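Local atomic coordinates of protein A6 homolog (Fowlpox virus, PDB entry 6BR8), a protein that binds phospholipids in the largely helical C-terminal part held by this chain, and is probably essential for the transition from immature to mature virion. Residues I218-C221 / I222-N225; I190-I193 / S194-E198. One frame throughout, in Å; residues are numbered along the deposited sequence.

Contact 1: residues I218-C221 / I222-N225. With 6OU ([(2~{R})-1-[2-azanylethoxy(oxidanyl)phosphoryl]oxy-3-hexadecanoyloxy-propan-2-yl] (~{Z})-octadec-9-enoate), chain C.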
loop_
_atom_site.group_PDB
_atom_site.type_symbol
_atom_site.label_atom_id
_atom_site.label_comp_id
_atom_site.label_asym_id
_atom_site.label_seq_id
_atom_site.Cartn_x
_atom_site.Cartn_y
_atom_site.Cartn_z
ATOM N N ILE A 218 -12.626 9.049 -10.388
ATOM C CA ILE A 218 -11.997 7.874 -10.983
ATOM C C ILE A 218 -12.140 6.668 -10.072
ATOM O O ILE A 218 -12.619 5.609 -10.490
ATOM C CB ILE A 218 -10.518 8.158 -11.279
ATOM C CG1 ILE A 218 -10.376 9.001 -12.545
ATOM C CG2 ILE A 218 -9.739 6.851 -11.356
ATOM C CD1 ILE A 218 -8.961 9.434 -12.792
ATOM N N VAL A 219 -11.697 6.797 -8.814
ATOM C CA VAL A 219 -11.741 5.636 -7.938
ATOM C C VAL A 219 -13.183 5.204 -7.668
ATOM O O VAL A 219 -13.485 4.005 -7.643
ATOM C CB VAL A 219 -10.948 5.928 -6.659
ATOM C CG1 VAL A 219 -10.954 4.729 -5.723
ATOM C CG2 VAL A 219 -9.518 6.282 -7.060
ATOM N N GLN A 220 -14.106 6.158 -7.524
ATOM C CA GLN A 220 -15.492 5.779 -7.295
ATOM C C GLN A 220 -16.056 5.033 -8.493
ATOM O O GLN A 220 -16.850 4.097 -8.330
ATOM C CB GLN A 220 -16.360 7.007 -6.999
ATOM C CG GLN A 220 -17.845 6.625 -6.753
ATOM C CD GLN A 220 -18.035 6.003 -5.384
ATOM O OE1 GLN A 220 -17.668 6.594 -4.377
ATOM N NE2 GLN A 220 -18.576 4.789 -5.342
ATOM N N CYS A 221 -15.703 5.467 -9.707
ATOM C CA CYS A 221 -16.180 4.784 -10.901
ATOM C C CYS A 221 -15.562 3.413 -11.048
ATOM O O CYS A 221 -16.146 2.558 -11.710
ATOM C CB CYS A 221 -15.896 5.611 -12.156
ATOM S SG CYS A 221 -16.995 7.014 -12.298
ATOM N N ILE A 222 -14.402 3.183 -10.440
ATOM C CA ILE A 222 -13.852 1.837 -10.412
ATOM C C ILE A 222 -14.666 0.966 -9.473
ATOM O O ILE A 222 -15.091 -0.136 -9.840
ATOM C CB ILE A 222 -12.364 1.866 -10.008
ATOM C CG1 ILE A 222 -11.519 2.585 -11.080
ATOM C CG2 ILE A 222 -11.847 0.439 -9.771
ATOM C CD1 ILE A 222 -10.027 2.767 -10.673
ATOM N N THR A 223 -14.920 1.457 -8.253
ATOM C CA THR A 223 -15.671 0.629 -7.316
ATOM C C THR A 223 -17.080 0.396 -7.808
ATOM O O THR A 223 -17.629 -0.673 -7.564
ATOM C CB THR A 223 -15.693 1.227 -5.900
ATOM O OG1 THR A 223 -16.583 2.349 -5.834
ATOM C CG2 THR A 223 -14.312 1.652 -5.493
ATOM N N ASP A 224 -17.670 1.345 -8.545
ATOM C CA ASP A 224 -18.998 1.106 -9.128
ATOM C C ASP A 224 -18.933 0.075 -10.247
ATOM O O ASP A 224 -19.789 -0.817 -10.342
ATOM C CB ASP A 224 -19.603 2.402 -9.680
ATOM C CG ASP A 224 -20.002 3.402 -8.600
ATOM O OD1 ASP A 224 -19.904 3.114 -7.391
ATOM O OD2 ASP A 224 -20.409 4.515 -8.981
ATOM N N ASN A 225 -17.955 0.209 -11.145
ATOM C CA ASN A 225 -17.949 -0.633 -12.339
ATOM C C ASN A 225 -17.526 -2.063 -12.054
ATOM O O ASN A 225 -17.566 -2.884 -12.970
ATOM C CB ASN A 225 -17.064 -0.023 -13.431
ATOM C CG ASN A 225 -17.544 1.365 -13.874
ATOM O OD1 ASN A 225 -18.734 1.690 -13.787
ATOM N ND2 ASN A 225 -16.616 2.179 -14.367
HETATM C C01 6OU C . -5.704 3.584 -7.887
HETATM C C02 6OU C . -6.551 2.339 -8.158
HETATM C C03 6OU C . -7.955 2.433 -7.561
HETATM C C04 6OU C . -8.531 1.073 -7.157
HETATM C C05 6OU C . -9.915 1.189 -6.519
HETATM C C06 6OU C . -10.200 0.093 -5.492
HETATM C C07 6OU C . -11.069 0.611 -4.346
HETATM C C08 6OU C . -11.888 -0.502 -3.694
HETATM C C09 6OU C . -12.563 -0.057 -2.396
HETATM C C10 6OU C . -11.995 -0.781 -1.179
HETATM C C11 6OU C . -12.502 -0.190 0.130
HETATM C C12 6OU C . -13.248 -1.244 0.939
HETATM C C13 6OU C . -13.062 -1.062 2.439
HETATM C C14 6OU C . -14.407 -1.096 3.143
HETATM C C15 6OU C . -15.189 0.199 2.979
HETATM C C16 6OU C . -15.484 0.753 4.363
HETATM O O17 6OU C . -14.999 0.213 5.293
HETATM O O18 6OU C . -16.302 1.868 4.553
HETATM C C19 6OU C . -15.773 2.800 5.451
HETATM C C20 6OU C . -16.346 2.503 6.832
HETATM C C21 6OU C . -17.803 2.973 6.877
HETATM O O22 6OU C . -18.629 1.841 6.770
HETATM O O24 6OU C . -19.765 1.664 9.070
HETATM O O25 6OU C . -20.755 0.496 7.180
HETATM O O26 6OU C . -21.058 3.028 7.253
HETATM C C27 6OU C . -21.136 3.570 5.963
HETATM N N29 6OU C . -20.526 5.609 4.722
HETATM O O30 6OU C . -15.598 3.062 7.889
HETATM C C31 6OU C . -14.610 4.032 7.639
HETATM O O32 6OU C . -14.903 5.166 7.485
HETATM C C33 6OU C . -13.125 3.668 7.630
HETATM C C34 6OU C . -12.483 3.743 6.251
HETATM C C35 6OU C . -11.140 3.025 6.238
HETATM C C36 6OU C . -11.108 1.840 5.285
HETATM C C37 6OU C . -9.998 1.995 4.257
HETATM C C38 6OU C . -9.876 0.764 3.369
HETATM C C39 6OU C . -8.434 0.263 3.327
HETATM C C40 6OU C . -8.079 -0.418 2.007
HETATM C C41 6OU C . -8.528 -1.655 1.931
HETATM C C42 6OU C . -8.756 -2.104 0.484
HETATM C C43 6OU C . -7.601 -1.746 -0.457
HETATM C C44 6OU C . -8.084 -1.260 -1.829
HETATM C C45 6OU C . -7.279 -0.075 -2.384
HETATM C C46 6OU C . -5.787 -0.374 -2.525
HETATM C C47 6OU C . -5.063 0.730 -3.289
HETATM C C48 6OU C . -3.569 0.464 -3.436
HETATM C C49 6OU C . -2.786 1.705 -3.855
#
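Q220 and D224, one helical turn apart, join amide to carboxylate: Q220 NE2 lies 3.0 Å from D224 OD1, with an N-H...O angle of 158°. D224 OD1 lies almost in the amide plane of Q220, but NE2 meets it from above the carboxylate plane, as the two groups are turned 46° apart. The bend at chi2 of Q220 swings the amide over the next turn. A glutamine suits this place because it has both a donor and an acceptor to spend: NE2 also binds V235 O, and OE1 accepts from I237 N.

Q220 O takes two donors from the same face of its plane, D224 N at 2.9 Å and T223 OG1 at 3.1 Å. Threonine thus turns its hydroxyl back onto the helix (chi1 75°), while T223 CG2 faces the lipid, 3.6 Å from C07 of 6OU. I222 CD1 touches 6OU C03 and V219 CG1 touches 6OU C05, each at 3.8 Å; beta-branched residues give this helix side a methyl-rich surface. I218 CG2 lies beside I222 CD1. The chemistry implies an amphipathic helix, with Q220, T223 and D224 bonded among themselves on one side and hydrocarbon offered to the acyl chain on another.

Contact 2: residues I190-I193 / S194-E198; sequences ISEI and SNNRE
The carboxylate of E192 and the side-chain amide of N196 lie obliquely across each other, their planes 25° apart. The amide rests over one face of the carboxylate, N196 CG being 3.9 Å from E192 OE2. OE2 is hydrogen-bonded to Y200 OH, while OE1 has a long, weak ion pair with R181. A bend at chi2 (74°) turns the acid group of E192 back toward the end of its helix. A second flat group, the amide of N195, packs beside the S191 carbonyl, with N195 CG 3.4 Å from S191 O.

S191 O is gripped from one face of its carbonyl plane by N195 N at 3.0 Å and by S194 OG at 3.3 Å. Serine is short enough to fold its hydroxyl onto its own helix (chi1 82°). Next, N196 N reaches I193 O at 3.0 Å from above the carbonyl plane, a bond over three residues rather than four, as the helix gives way to a turn. N196 holds the N-cap position of the following helix. The junction thus joins helix 186-195 to helix 197-210; E192 reaches the latter through Y200, and R197 NH1 ties it to F66 O on helix 58-66.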
loop_
_atom_site.group_PDB
_atom_site.type_symbol
_atom_site.label_atom_id
_atom_site.label_comp_id
_atom_site.label_asym_id
_atom_site.label_seq_id
_atom_site.Cartn_x
_atom_site.Cartn_y
_atom_site.Cartn_z
ATOM N N ILE A 190 14.525 8.360 0.108
ATOM C CA ILE A 190 14.096 8.539 1.491
ATOM C C ILE A 190 14.755 9.771 2.098
ATOM O O ILE A 190 14.106 10.575 2.779
ATOM C CB ILE A 190 14.425 7.283 2.314
ATOM C CG1 ILE A 190 13.497 6.129 1.932
ATOM C CG2 ILE A 190 14.368 7.595 3.785
ATOM C CD1 ILE A 190 14.040 4.789 2.382
ATOM N N SER A 191 16.058 9.933 1.869
ATOM C CA SER A 191 16.771 11.039 2.493
ATOM C C SER A 191 16.335 12.384 1.920
ATOM O O SER A 191 16.260 13.373 2.655
ATOM C CB SER A 191 18.277 10.840 2.337
ATOM O OG SER A 191 18.984 11.744 3.160
ATOM N N GLU A 192 16.073 12.447 0.604
ATOM C CA GLU A 192 15.603 13.695 -0.018
ATOM C C GLU A 192 14.290 14.162 0.592
ATOM O O GLU A 192 14.112 15.351 0.872
ATOM C CB GLU A 192 15.412 13.529 -1.526
ATOM C CG GLU A 192 14.604 14.665 -2.148
ATOM C CD GLU A 192 15.365 15.996 -2.278
ATOM O OE1 GLU A 192 16.591 16.058 -1.986
ATOM O OE2 GLU A 192 14.715 16.996 -2.661
ATOM N N ILE A 193 13.364 13.235 0.809
ATOM C CA ILE A 193 12.069 13.618 1.343
ATOM C C ILE A 193 12.183 14.009 2.814
ATOM O O ILE A 193 11.647 15.047 3.221
ATOM C CB ILE A 193 11.070 12.475 1.104
ATOM C CG1 ILE A 193 10.963 12.158 -0.408
ATOM C CG2 ILE A 193 9.700 12.819 1.687
ATOM C CD1 ILE A 193 10.024 10.971 -0.716
ATOM N N SER A 194 12.930 13.243 3.618
ATOM C CA SER A 194 13.037 13.540 5.048
ATOM C C SER A 194 13.733 14.875 5.308
ATOM O O SER A 194 13.407 15.573 6.273
ATOM C CB SER A 194 13.771 12.406 5.772
ATOM O OG SER A 194 15.165 12.567 5.634
ATOM N N ASN A 195 14.700 15.244 4.476
ATOM C CA ASN A 195 15.361 16.537 4.609
ATOM C C ASN A 195 14.588 17.667 3.947
ATOM O O ASN A 195 14.907 18.846 4.151
ATOM C CB ASN A 195 16.755 16.451 4.005
ATOM C CG ASN A 195 17.675 15.606 4.842
ATOM O OD1 ASN A 195 17.557 15.584 6.055
ATOM N ND2 ASN A 195 18.548 14.854 4.193
ATOM N N ASN A 196 13.587 17.334 3.150
ATOM C CA ASN A 196 12.782 18.370 2.529
ATOM C C ASN A 196 11.313 18.059 2.814
ATOM O O ASN A 196 10.486 18.025 1.905
ATOM C CB ASN A 196 13.118 18.476 1.035
ATOM C CG ASN A 196 14.596 18.851 0.780
ATOM O OD1 ASN A 196 15.489 17.994 0.679
ATOM N ND2 ASN A 196 14.857 20.143 0.724
ATOM N N ARG A 197 11.004 17.853 4.103
ATOM C CA ARG A 197 9.682 17.420 4.550
ATOM C C ARG A 197 8.601 18.432 4.209
ATOM O O ARG A 197 7.619 18.096 3.540
ATOM C CB ARG A 197 9.675 17.187 6.060
ATOM C CG ARG A 197 9.661 15.744 6.478
ATOM C CD ARG A 197 9.339 15.540 7.980
ATOM N NE ARG A 197 10.046 16.435 8.913
ATOM C CZ ARG A 197 11.339 16.356 9.230
ATOM N NH1 ARG A 197 12.115 15.449 8.649
ATOM N NH2 ARG A 197 11.864 17.207 10.114
ATOM N N GLU A 198 8.722 19.650 4.725
ATOM C CA GLU A 198 7.625 20.603 4.601
ATOM C C GLU A 198 7.247 20.843 3.138
ATOM O O GLU A 198 6.061 20.977 2.820
ATOM C CB GLU A 198 7.995 21.920 5.295
ATOM C CG GLU A 198 6.894 23.001 5.306
ATOM C CD GLU A 198 7.313 24.272 6.057
ATOM O OE1 GLU A 198 8.467 24.322 6.531
ATOM O OE2 GLU A 198 6.502 25.222 6.140
#

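From the N terminus, contact 2 comes first, at the break between helix 186-195 and helix 197-210; contact 1 follows near the end of the next helix, 212-225. They stand in series, neither enclosing nor crossing the other, and each is local, so no long loop is closed. Their centres lie about 33 Å apart and their nearest atoms about 21 Å, with helix 197-210 bridging them along the chain. Lipid gives a looser relation: a bound PGV comes within about 8 Å of the I193 side chain in contact 2 and about 5 Å of the V219 side chain in contact 1. Outside partners tie contact 2 to helix 58-66 and contact 1 to helices 134-154, 156-170 and 237-249.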